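PDB 3K8G: 30kLP from Treponema pallidum, which alters membrane permeability at acidic pH as an outer-membrane-associated lipoprotein and might be involved in ligand transport. Local coordinates for residues A[69-74]-A[117-122]; A[159-164]-A[192-197]; A[184-189]-A[206-211]; A[223-228]-A[236-241]. All blocks are in the same frame, centred on the assembly; numbering follows the deposited sequence.

Interaction 1: residues A[69-74]-A[117-122]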
loop_
_atom_site.group_PDB
_atom_site.type_symbol
_atom_site.label_atom_id
_atom_site.label_comp_id
_atom_site.label_asym_id
_atom_site.label_seq_id
_atom_site.Cartn_x
_atom_site.Cartn_y
_atom_site.Cartn_z
ATOM N N ARG A 69 -1.112 -7.715 -2.432
ATOM C CA ARG A 69 -0.783 -7.860 -3.838
ATOM C C ARG A 69 -0.222 -6.546 -4.257
ATOM O O ARG A 69 -0.844 -5.519 -3.984
ATOM C CB ARG A 69 -2.031 -8.156 -4.657
ATOM C CG ARG A 69 -2.795 -9.428 -4.157
ATOM C CD ARG A 69 -3.931 -9.783 -5.144
ATOM N NE ARG A 69 -4.878 -10.670 -4.457
ATOM C CZ ARG A 69 -6.182 -10.687 -4.676
ATOM N NH1 ARG A 69 -6.735 -9.875 -5.591
ATOM N NH2 ARG A 69 -6.941 -11.512 -3.978
ATOM N N LEU A 70 0.929 -6.574 -4.933
ATOM C CA LEU A 70 1.668 -5.352 -5.216
ATOM C C LEU A 70 2.043 -5.319 -6.683
ATOM O O LEU A 70 2.424 -6.317 -7.277
ATOM C CB LEU A 70 2.964 -5.279 -4.373
ATOM C CG LEU A 70 2.765 -5.441 -2.860
ATOM C CD1 LEU A 70 4.024 -5.884 -2.161
ATOM C CD2 LEU A 70 2.236 -4.103 -2.312
ATOM N N PHE A 71 1.971 -4.136 -7.251
ATOM C CA PHE A 71 2.379 -3.924 -8.602
ATOM C C PHE A 71 3.377 -2.766 -8.642
ATOM O O PHE A 71 3.107 -1.697 -8.096
ATOM C CB PHE A 71 1.144 -3.623 -9.457
ATOM C CG PHE A 71 1.451 -3.421 -10.912
ATOM C CD1 PHE A 71 1.240 -4.447 -11.831
ATOM C CD2 PHE A 71 1.920 -2.188 -11.368
ATOM C CE1 PHE A 71 1.495 -4.254 -13.200
ATOM C CE2 PHE A 71 2.205 -1.991 -12.741
ATOM C CZ PHE A 71 1.974 -3.018 -13.642
ATOM N N GLY A 72 4.528 -3.008 -9.265
ATOM C CA GLY A 72 5.598 -1.979 -9.341
ATOM C C GLY A 72 5.872 -1.537 -10.771
ATOM O O GLY A 72 5.877 -2.367 -11.662
ATOM N N SER A 73 6.034 -0.223 -10.999
ATOM C CA SER A 73 6.504 0.270 -12.297
ATOM C C SER A 73 7.956 0.598 -12.077
ATOM O O SER A 73 8.288 1.264 -11.091
ATOM C CB SER A 73 5.787 1.559 -12.722
ATOM O OG SER A 73 4.385 1.353 -12.700
ATOM N N GLY A 74 8.819 0.127 -12.974
ATOM C CA GLY A 74 10.243 0.399 -12.837
ATOM C C GLY A 74 11.012 -0.039 -14.064
ATOM O O GLY A 74 10.473 -0.096 -15.171
ATOM N N PHE A 117 7.513 -3.752 -15.508
ATOM C CA PHE A 117 6.453 -4.114 -14.516
ATOM C C PHE A 117 6.920 -5.243 -13.645
ATOM O O PHE A 117 7.538 -6.212 -14.140
ATOM C CB PHE A 117 5.174 -4.701 -15.167
ATOM C CG PHE A 117 4.535 -3.837 -16.206
ATOM C CD1 PHE A 117 4.415 -2.465 -16.027
ATOM C CD2 PHE A 117 3.968 -4.423 -17.332
ATOM C CE1 PHE A 117 3.776 -1.673 -16.982
ATOM C CE2 PHE A 117 3.324 -3.643 -18.292
ATOM C CZ PHE A 117 3.233 -2.264 -18.116
ATOM N N SER A 118 6.547 -5.179 -12.373
ATOM C CA SER A 118 6.765 -6.289 -11.436
ATOM C C SER A 118 5.461 -6.579 -10.667
ATOM O O SER A 118 4.686 -5.669 -10.438
ATOM C CB SER A 118 7.877 -5.966 -10.445
ATOM O OG SER A 118 7.653 -4.741 -9.738
ATOM N N CYS A 119 5.213 -7.848 -10.330
ATOM C CA CYS A 119 4.043 -8.240 -9.520
ATOM C C CYS A 119 4.519 -9.103 -8.371
ATOM O O CYS A 119 5.282 -10.041 -8.582
ATOM C CB CYS A 119 3.035 -9.047 -10.366
ATOM S SG CYS A 119 2.371 -8.113 -11.784
ATOM N N VAL A 120 4.050 -8.808 -7.163
ATOM C CA VAL A 120 4.469 -9.512 -5.966
ATOM C C VAL A 120 3.207 -9.819 -5.196
ATOM O O VAL A 120 2.329 -8.954 -5.044
ATOM C CB VAL A 120 5.403 -8.636 -5.074
ATOM C CG1 VAL A 120 5.689 -9.304 -3.715
ATOM C CG2 VAL A 120 6.693 -8.327 -5.802
ATOM N N ILE A 121 3.093 -11.066 -4.752
ATOM C CA ILE A 121 1.995 -11.434 -3.902
ATOM C C ILE A 121 2.644 -12.026 -2.662
ATOM O O ILE A 121 3.460 -12.962 -2.767
ATOM C CB ILE A 121 1.105 -12.527 -4.592
ATOM C CG1 ILE A 121 0.550 -12.005 -5.937
ATOM C CG2 ILE A 121 -0.006 -12.994 -3.625
ATOM C CD1 ILE A 121 -0.186 -13.090 -6.758
ATOM N N PHE A 122 2.300 -11.472 -1.508
ATOM C CA PHE A 122 2.906 -11.866 -0.244
ATOM C C PHE A 122 1.814 -12.257 0.735
ATOM O O PHE A 122 0.817 -11.544 0.875
ATOM C CB PHE A 122 3.679 -10.675 0.352
ATOM C CG PHE A 122 4.060 -10.884 1.779
ATOM C CD1 PHE A 122 5.172 -11.673 2.099
ATOM C CD2 PHE A 122 3.270 -10.365 2.804
ATOM C CE1 PHE A 122 5.519 -11.919 3.446
ATOM C CE2 PHE A 122 3.612 -10.604 4.151
ATOM C CZ PHE A 122 4.720 -11.377 4.466
#
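Residues 69-74 and 117-122 run antiparallel, their axes approaching to 4.7 Å, and the hydrogen-bonded pairs Leu70-Val120 and Gly72-Ser118 each exchange two backbone bonds. Leu70 N reaches Val120 O at 2.8 Å, while the bond from Gly72 N to Ser118 O is nearly straight, at 171°. Phe71 carries the aromatic part of the contact. Its CG is anti to the backbone N (chi1 -178°), and the ring leans toward the neighbouring strand, with Ser118 O over one of its faces. The far rim atom Phe71 CZ meets Phe117 CD1 at 3.5 Å, the two ring planes turned 45° from each other, and Phe71 CD1 touches Cys119 SG at 3.8 Å in an oblique sulfur-aromatic contact. These strands belong to the U-shaped beta half-barrel with its large hydrophobic cavity. On the face carrying Phe71 and Cys119, helix 11-15 packs on Phe71 and helix 130-135 on Cys119. Across the reverse face, Leu70 CD1 meets Val120 CG1 at 4.1 Å. There Ser118 OG lies 3.5 Å from Gly72 CA and hydrogen-bonds a pentanediol molecule, probably from the crystallisation liquor.

Interaction 2: residues A[159-164]-A[192-197]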
loop_
_atom_site.group_PDB
_atom_site.type_symbol
_atom_site.label_atom_id
_atom_site.label_comp_id
_atom_site.label_asym_id
_atom_site.label_seq_id
_atom_site.Cartn_x
_atom_site.Cartn_y
_atom_site.Cartn_z
ATOM N N SER A 159 4.902 14.315 -7.560
ATOM C CA SER A 159 4.579 14.215 -6.135
ATOM C C SER A 159 5.252 13.000 -5.475
ATOM O O SER A 159 5.481 11.956 -6.125
ATOM C CB SER A 159 3.055 14.190 -5.939
ATOM O OG SER A 159 2.690 14.111 -4.564
ATOM N N GLN A 160 5.566 13.147 -4.188
ATOM C CA GLN A 160 6.105 12.053 -3.366
ATOM C C GLN A 160 5.134 11.659 -2.235
ATOM O O GLN A 160 5.512 11.015 -1.261
ATOM C CB GLN A 160 7.467 12.454 -2.803
ATOM C CG GLN A 160 8.391 12.992 -3.940
ATOM C CD GLN A 160 9.838 13.087 -3.534
ATOM O OE1 GLN A 160 10.147 13.296 -2.360
ATOM N NE2 GLN A 160 10.736 12.937 -4.507
ATOM N N THR A 161 3.876 12.047 -2.399
ATOM C CA THR A 161 2.814 11.734 -1.433
ATOM C C THR A 161 2.464 10.242 -1.494
ATOM O O THR A 161 2.193 9.708 -2.562
ATOM C CB THR A 161 1.580 12.600 -1.696
ATOM O OG1 THR A 161 1.938 13.977 -1.528
ATOM C CG2 THR A 161 0.453 12.300 -0.709
ATOM N N VAL A 162 2.457 9.616 -0.325
ATOM C CA VAL A 162 1.992 8.249 -0.096
ATOM C C VAL A 162 0.467 8.330 0.130
ATOM O O VAL A 162 0.000 9.197 0.868
ATOM C CB VAL A 162 2.679 7.650 1.155
ATOM C CG1 VAL A 162 2.108 6.229 1.528
ATOM C CG2 VAL A 162 4.192 7.579 0.957
ATOM N N ALA A 163 -0.299 7.464 -0.542
ATOM C CA ALA A 163 -1.780 7.503 -0.424
ATOM C C ALA A 163 -2.320 6.177 0.116
ATOM O O ALA A 163 -1.894 5.110 -0.327
ATOM C CB ALA A 163 -2.417 7.841 -1.818
ATOM N N LEU A 164 -3.273 6.226 1.058
ATOM C CA LEU A 164 -3.918 5.003 1.484
ATOM C C LEU A 164 -5.415 5.213 1.422
ATOM O O LEU A 164 -5.902 6.309 1.720
ATOM C CB LEU A 164 -3.526 4.598 2.912
ATOM C CG LEU A 164 -2.183 3.839 3.045
ATOM C CD1 LEU A 164 -1.075 4.832 3.243
ATOM C CD2 LEU A 164 -2.260 2.876 4.225
ATOM N N TYR A 192 -3.246 10.706 3.381
ATOM C CA TYR A 192 -2.192 11.191 2.449
ATOM C C TYR A 192 -1.028 11.702 3.287
ATOM O O TYR A 192 -1.252 12.549 4.170
ATOM C CB TYR A 192 -2.750 12.302 1.526
ATOM C CG TYR A 192 -3.997 11.808 0.818
ATOM C CD1 TYR A 192 -3.892 10.955 -0.290
ATOM C CD2 TYR A 192 -5.273 12.154 1.277
ATOM C CE1 TYR A 192 -5.062 10.454 -0.936
ATOM C CE2 TYR A 192 -6.444 11.647 0.629
ATOM C CZ TYR A 192 -6.299 10.800 -0.465
ATOM O OH TYR A 192 -7.437 10.287 -1.105
ATOM N N LEU A 193 0.168 11.143 3.058
ATOM C CA LEU A 193 1.345 11.408 3.909
ATOM C C LEU A 193 2.518 11.887 3.085
ATOM O O LEU A 193 2.682 11.478 1.929
ATOM C CB LEU A 193 1.759 10.155 4.709
ATOM C CG LEU A 193 0.639 9.319 5.368
ATOM C CD1 LEU A 193 0.271 8.078 4.551
ATOM C CD2 LEU A 193 0.974 8.900 6.824
ATOM N N THR A 194 3.371 12.723 3.686
ATOM C CA THR A 194 4.566 13.162 2.967
ATOM C C THR A 194 5.732 13.264 3.973
ATOM O O THR A 194 5.545 13.672 5.124
ATOM C CB THR A 194 4.288 14.496 2.201
ATOM O OG1 THR A 194 5.300 14.710 1.208
ATOM C CG2 THR A 194 4.239 15.674 3.137
ATOM N N ALA A 195 6.894 12.799 3.555
ATOM C CA ALA A 195 8.013 12.626 4.475
ATOM C C ALA A 195 8.574 13.988 4.847
ATOM O O ALA A 195 8.700 14.866 3.981
ATOM C CB ALA A 195 9.082 11.776 3.848
ATOM N N ARG A 196 8.842 14.169 6.138
ATOM C CA ARG A 196 9.673 15.287 6.637
ATOM C C ARG A 196 10.708 14.693 7.592
ATOM O O ARG A 196 10.341 14.223 8.669
ATOM C CB ARG A 196 8.840 16.289 7.425
ATOM C CG ARG A 196 7.810 17.070 6.625
ATOM C CD ARG A 196 8.439 18.176 5.800
ATOM N NE ARG A 196 7.514 18.638 4.767
ATOM C CZ ARG A 196 6.810 19.766 4.827
ATOM N NH1 ARG A 196 6.933 20.594 5.873
ATOM N NH2 ARG A 196 5.978 20.067 3.831
ATOM N N ARG A 197 11.984 14.692 7.193
ATOM C CA ARG A 197 13.071 14.114 8.019
ATOM C C ARG A 197 12.791 12.631 8.289
ATOM O O ARG A 197 12.694 11.854 7.352
ATOM C CB ARG A 197 13.280 14.886 9.340
ATOM C CG ARG A 197 13.394 16.404 9.207
ATOM C CD ARG A 197 14.238 17.096 10.319
ATOM N NE ARG A 197 13.958 16.601 11.665
ATOM C CZ ARG A 197 14.559 15.544 12.214
ATOM N NH1 ARG A 197 15.478 14.867 11.533
ATOM N NH2 ARG A 197 14.230 15.156 13.442
HETATM O O HOH W 1 7.047 11.529 0.828
HETATM O O HOH W 2 -7.554 7.466 -0.295
#
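Val162 and Leu193 form a hydrogen-bonded pair in an antiparallel strand contact of the U-shaped beta half-barrel, where strands 162-166 and 189-196 lie between strands 21-26 and 199-207. Val162 N donates to Leu193 O and Leu193 N returns a bond to Val162 O, each donor lying in the plane of the carbonyl it meets. On the face bearing these two side chains, the branch CD1 of Leu193 is the meeting point: it lies 4.0 Å from Val162 CG1 and 3.7 Å from Leu164 CD1, so one methyl packs against two residues of the facing strand. Across the other face, with CG anti to its carbonyl carbon (chi1 -54°), the Tyr192 ring starts out on the side of Ala163, whose CB lies 3.8 Å from both CD1 and CE1 of the ring. Thr161 CG2 touches Tyr192 CB at 3.9 Å. Helix 147-153 covers this face: Phe149 packs on Ala163 and Tyr192, and Arg148 makes a cation-pi contact with the tyrosine. The phenol oxygen is gripped twice, by a hydrogen bond with Glu190 and by a water that donates to Tyr192 OH and to Leu164 O. Where the two segments diverge, a second water bridges them, donating to Gln160 O at 2.6 Å and accepting from Ala195 N at 3.0 Å.

Interaction 3: residues A[184-189]-A[206-211]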
loop_
_atom_site.group_PDB
_atom_site.type_symbol
_atom_site.label_atom_id
_atom_site.label_comp_id
_atom_site.label_asym_id
_atom_site.label_seq_id
_atom_site.Cartn_x
_atom_site.Cartn_y
_atom_site.Cartn_z
ATOM N N LEU A 184 -14.442 1.531 16.409
ATOM C CA LEU A 184 -15.342 2.675 16.240
ATOM C C LEU A 184 -16.308 2.476 15.066
ATOM O O LEU A 184 -15.950 1.819 14.084
ATOM C CB LEU A 184 -14.559 3.973 16.048
ATOM C CG LEU A 184 -13.853 4.711 17.191
ATOM C CD1 LEU A 184 -14.548 4.566 18.557
ATOM C CD2 LEU A 184 -12.411 4.274 17.250
ATOM N N PRO A 185 -17.523 3.057 15.164
ATOM C CA PRO A 185 -18.601 2.913 14.181
ATOM C C PRO A 185 -18.459 3.827 12.956
ATOM O O PRO A 185 -19.475 4.325 12.432
ATOM C CB PRO A 185 -19.855 3.294 14.990
ATOM C CG PRO A 185 -19.383 4.250 15.996
ATOM C CD PRO A 185 -17.940 3.904 16.303
ATOM N N LEU A 186 -17.219 4.005 12.489
ATOM C CA LEU A 186 -16.908 4.988 11.459
ATOM C C LEU A 186 -16.632 4.310 10.105
ATOM O O LEU A 186 -16.468 3.095 10.020
ATOM C CB LEU A 186 -15.717 5.852 11.893
ATOM C CG LEU A 186 -15.728 6.526 13.267
ATOM C CD1 LEU A 186 -14.313 6.638 13.845
ATOM C CD2 LEU A 186 -16.372 7.910 13.209
ATOM N N GLY A 187 -16.572 5.111 9.050
ATOM C CA GLY A 187 -16.531 4.578 7.720
ATOM C C GLY A 187 -15.118 4.588 7.155
ATOM O O GLY A 187 -14.126 4.427 7.880
ATOM N N ALA A 188 -15.063 4.822 5.858
ATOM C CA ALA A 188 -13.835 4.788 5.095
ATOM C C ALA A 188 -12.920 5.952 5.460
ATOM O O ALA A 188 -13.400 7.038 5.835
ATOM C CB ALA A 188 -14.186 4.808 3.622
ATOM N N MET A 189 -11.609 5.718 5.375
ATOM C CA MET A 189 -10.641 6.741 5.645
ATOM C C MET A 189 -9.778 6.929 4.404
ATOM O O MET A 189 -9.315 5.944 3.824
ATOM C CB MET A 189 -9.732 6.367 6.835
ATOM C CG MET A 189 -8.506 7.318 7.020
ATOM S SD MET A 189 -7.261 6.801 8.274
ATOM C CE MET A 189 -8.274 6.842 9.713
ATOM N N LEU A 206 -12.134 11.117 7.300
ATOM C CA LEU A 206 -12.743 9.927 7.863
ATOM C C LEU A 206 -14.260 10.096 7.784
ATOM O O LEU A 206 -14.809 11.118 8.239
ATOM C CB LEU A 206 -12.273 9.722 9.318
ATOM C CG LEU A 206 -12.926 8.653 10.199
ATOM C CD1 LEU A 206 -12.591 7.239 9.691
ATOM C CD2 LEU A 206 -12.389 8.844 11.636
ATOM N N GLN A 207 -14.924 9.096 7.211
ATOM C CA GLN A 207 -16.358 9.132 7.034
ATOM C C GLN A 207 -17.004 8.896 8.404
ATOM O O GLN A 207 -16.679 7.924 9.108
ATOM C CB GLN A 207 -16.773 8.065 5.976
ATOM C CG GLN A 207 -18.142 8.314 5.333
ATOM C CD GLN A 207 -18.147 9.465 4.302
ATOM O OE1 GLN A 207 -17.345 9.496 3.358
ATOM N NE2 GLN A 207 -19.057 10.398 4.484
ATOM N N LEU A 208 -17.856 9.828 8.820
ATOM C CA LEU A 208 -18.480 9.766 10.143
ATOM C C LEU A 208 -19.893 9.153 10.120
ATOM O O LEU A 208 -20.406 8.740 11.163
ATOM C CB LEU A 208 -18.568 11.163 10.767
ATOM C CG LEU A 208 -17.265 11.926 11.076
ATOM C CD1 LEU A 208 -17.563 13.376 11.473
ATOM C CD2 LEU A 208 -16.435 11.239 12.167
ATOM N N GLY A 209 -20.514 9.114 8.947
ATOM C CA GLY A 209 -21.922 8.698 8.840
ATOM C C GLY A 209 -22.891 9.749 9.363
ATOM O O GLY A 209 -22.762 10.927 9.036
ATOM N N ASN A 210 -23.876 9.327 10.162
ATOM C CA ASN A 210 -24.820 10.266 10.787
ATOM C C ASN A 210 -24.393 10.656 12.205
ATOM O O ASN A 210 -24.970 11.555 12.827
ATOM C CB ASN A 210 -26.264 9.717 10.753
ATOM C CG ASN A 210 -26.841 9.682 9.343
ATOM O OD1 ASN A 210 -27.400 8.664 8.908
ATOM N ND2 ASN A 210 -26.706 10.792 8.615
ATOM N N ALA A 211 -23.364 9.975 12.698
ATOM C CA ALA A 211 -22.772 10.264 14.012
ATOM C C ALA A 211 -22.226 11.689 14.086
ATOM O O ALA A 211 -21.494 12.117 13.199
ATOM C CB ALA A 211 -21.641 9.253 14.310
#
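Leu186 meets both Leu206 and Leu208, one branch to each. Its CD1 touches Leu206 CD2 at 3.7 Å, the two side chains crossing at about a right angle. Its CD2 approaches Leu208 CD2 to 3.5 Å, tighter than usual van der Waals contact, and here the side chains lie side by side and point the same way. With Leu206 CG anti to the backbone N (chi1 171°) and chi2 at 68°, Leu206 CD1 lies 4.1 Å from Met189 CB and 3.7 Å from Gly187 O, leaving CD2 for Leu186. Outside this apolar cluster runs a short backbone pairing in which Gln207 uses both of its main-chain polar groups. Gly187 N donates to Gln207 O at 2.8 Å, the donor tilted 32° from the carbonyl plane, whereas Gln207 N approaches Ala188 O nearly along the C=O axis at 2.9 Å. Gln207 CB also lies against Ala188 O. The chain then leaves through a type II' beta turn from Leu208 to Ala211. The contact thus closes one end of the antiparallel pair formed by strands 189-196 and 199-207 of the half-barrel: Met189 packs against Phe172 and Ile173 of helix 169-176 and bonds through its backbone to Ile166 of strand 162-166, while Leu208 leans on Leu236 of strand 235-244.

Interaction 4: residues A[223-228]-A[236-241]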
loop_
_atom_site.group_PDB
_atom_site.type_symbol
_atom_site.label_atom_id
_atom_site.label_comp_id
_atom_site.label_asym_id
_atom_site.label_seq_id
_atom_site.Cartn_x
_atom_site.Cartn_y
_atom_site.Cartn_z
ATOM N N ARG A 223 -5.549 18.244 20.242
ATOM C CA ARG A 223 -4.385 18.471 21.092
ATOM C C ARG A 223 -3.501 17.247 21.229
ATOM O O ARG A 223 -2.282 17.382 21.264
ATOM C CB ARG A 223 -4.775 19.005 22.468
ATOM C CG ARG A 223 -4.404 20.451 22.640
ATOM C CD ARG A 223 -5.531 21.372 22.186
ATOM N NE ARG A 223 -5.064 22.734 21.914
ATOM C CZ ARG A 223 -4.629 23.591 22.838
ATOM N NH1 ARG A 223 -4.230 24.801 22.472
ATOM N NH2 ARG A 223 -4.579 23.244 24.120
ATOM N N VAL A 224 -4.110 16.064 21.298
ATOM C CA VAL A 224 -3.345 14.817 21.292
ATOM C C VAL A 224 -2.448 14.747 20.056
ATOM O O VAL A 224 -1.272 14.400 20.152
ATOM C CB VAL A 224 -4.268 13.572 21.363
ATOM C CG1 VAL A 224 -3.582 12.331 20.816
ATOM C CG2 VAL A 224 -4.713 13.317 22.797
ATOM N N LEU A 225 -3.012 15.099 18.902
ATOM C CA LEU A 225 -2.322 14.959 17.617
ATOM C C LEU A 225 -1.505 16.193 17.229
ATOM O O LEU A 225 -0.675 16.132 16.322
ATOM C CB LEU A 225 -3.345 14.643 16.512
ATOM C CG LEU A 225 -4.147 13.343 16.553
ATOM C CD1 LEU A 225 -5.105 13.269 15.357
ATOM C CD2 LEU A 225 -3.236 12.130 16.570
ATOM N N ASN A 226 -1.729 17.307 17.924
ATOM C CA ASN A 226 -1.182 18.604 17.525
ATOM C C ASN A 226 -1.443 18.880 16.044
ATOM O O ASN A 226 -0.528 19.169 15.272
ATOM C CB ASN A 226 0.317 18.717 17.859
ATOM C CG ASN A 226 0.728 20.133 18.170
ATOM O OD1 ASN A 226 0.956 20.475 19.332
ATOM N ND2 ASN A 226 0.795 20.981 17.140
ATOM N N ALA A 227 -2.717 18.787 15.675
ATOM C CA ALA A 227 -3.158 18.930 14.295
ATOM C C ALA A 227 -4.401 19.805 14.218
ATOM O O ALA A 227 -5.134 19.948 15.202
ATOM C CB ALA A 227 -3.447 17.544 13.700
ATOM N N HIS A 228 -4.636 20.399 13.053
ATOM C CA HIS A 228 -5.864 21.148 12.810
ATOM C C HIS A 228 -6.982 20.181 12.402
ATOM O O HIS A 228 -6.806 19.340 11.509
ATOM C CB HIS A 228 -5.626 22.221 11.754
ATOM C CG HIS A 228 -4.677 23.302 12.198
ATOM N ND1 HIS A 228 -4.710 24.582 11.684
ATOM C CD2 HIS A 228 -3.691 23.298 13.131
ATOM C CE1 HIS A 228 -3.772 25.312 12.265
ATOM N NE2 HIS A 228 -3.139 24.557 13.146
ATOM N N LEU A 236 -14.794 13.881 8.973
ATOM C CA LEU A 236 -13.812 14.457 9.871
ATOM C C LEU A 236 -12.506 14.635 9.118
ATOM O O LEU A 236 -11.964 13.668 8.578
ATOM C CB LEU A 236 -13.603 13.528 11.061
ATOM C CG LEU A 236 -12.672 14.090 12.150
ATOM C CD1 LEU A 236 -13.377 15.240 12.885
ATOM C CD2 LEU A 236 -12.240 12.987 13.114
ATOM N N ILE A 237 -11.992 15.864 9.104
ATOM C CA ILE A 237 -10.737 16.185 8.428
ATOM C C ILE A 237 -9.683 16.531 9.456
ATOM O O ILE A 237 -9.898 17.392 10.313
ATOM C CB ILE A 237 -10.905 17.378 7.473
ATOM C CG1 ILE A 237 -12.175 17.223 6.620
ATOM C CG2 ILE A 237 -9.604 17.635 6.652
ATOM C CD1 ILE A 237 -12.065 16.208 5.511
ATOM N N ILE A 238 -8.558 15.836 9.381
ATOM C CA ILE A 238 -7.409 16.090 10.215
ATOM C C ILE A 238 -6.298 16.513 9.286
ATOM O O ILE A 238 -5.953 15.789 8.343
ATOM C CB ILE A 238 -7.002 14.846 11.021
ATOM C CG1 ILE A 238 -8.202 14.371 11.871
ATOM C CG2 ILE A 238 -5.759 15.156 11.887
ATOM C CD1 ILE A 238 -7.955 13.132 12.698
ATOM N N GLU A 239 -5.749 17.707 9.505
ATOM C CA GLU A 239 -4.574 18.085 8.728
ATOM C C GLU A 239 -3.378 18.471 9.579
ATOM O O GLU A 239 -3.513 19.024 10.678
ATOM C CB GLU A 239 -4.923 19.158 7.693
ATOM C CG GLU A 239 -6.002 20.131 8.149
ATOM C CD GLU A 239 -6.767 20.771 6.993
ATOM O OE1 GLU A 239 -6.265 20.765 5.843
ATOM O OE2 GLU A 239 -7.889 21.268 7.231
ATOM N N ASP A 240 -2.209 18.148 9.048
ATOM C CA ASP A 240 -0.932 18.486 9.640
ATOM C C ASP A 240 -0.661 17.615 10.856
ATOM O O ASP A 240 0.012 18.040 11.772
ATOM C CB ASP A 240 -0.857 19.979 9.990
ATOM C CG ASP A 240 -1.197 20.875 8.812
ATOM O OD1 ASP A 240 -2.018 21.818 8.992
ATOM O OD2 ASP A 240 -0.647 20.634 7.710
ATOM N N GLY A 241 -1.190 16.392 10.852
ATOM C CA GLY A 241 -0.809 15.409 11.862
ATOM C C GLY A 241 0.601 14.942 11.565
ATOM O O GLY A 241 1.080 15.097 10.430
#
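Ala227 CB packs 3.4 Å from Glu239 O at a place where two irregular pieces of backbone face each other: a helix ending in a Schellman motif and a strand turning a corner through a G1 beta bulge. Asn226, with positive phi, is the C-prime residue of the first, and Ala227 N bonds back to Ser222 O. Asp240 and Gly241 form the bulge opposite Tyr202. Beyond Asn226 and Ala227, His228 and Glu239 make an antiparallel hydrogen-bonded pair. The bond from Glu239 N to His228 O is short and almost straight (2.8 Å, 175°), that from His228 N to Glu239 O longer and more bent (3.0 Å, 138°). On the apolar side, Ile238 CG2, anti to the backbone N with CG1 anti to the carbonyl carbon (chi1 -57°), touches Ala227 CB at 3.8 Å, and Ile238 CD1 meets Leu225 CD1 at 3.9 Å, the isoleucine and leucine crossing at about a right angle. On the other side, Glu239 CG lies 3.5 Å from His228 O, while its carboxylate oxygen OE2 bonds His230. The contact joins helix 215-225 to the half-barrel; this helix is one of the two presumed amphipathic helices, with 169-176, from which helices 31-41, 45-52 and 245-253 move away when the cavity opens. Strand 235-244 lies between strands 228-232 and 199-207, and Leu225 also packs on Tyr202 of the latter and on Leu177.

Overall arrangement
Following the chain from the N terminus, interaction 1 closes a loop of 42 residues that holds strands 92-95, 101-104 and 108-114. Interaction 2 opens only after it is complete and spans helix 169-176. Before 192-197 closes that loop, the chain passes 184-189, which opens interaction 3, so interactions 2 and 3 cross; both draw on strand 189-196, which the first pairs with 162-166 and the second, at its start, with 199-207. Interaction 4 follows in series, bringing the end of helix 215-225 against strand 235-244 across seven intervening residues. It touches interaction 3, Leu206 O lying 2.9 Å from Leu236 N. Interactions 1 and 4 lie about 33 Å apart, centre to centre, on opposite sides of the chain's centre.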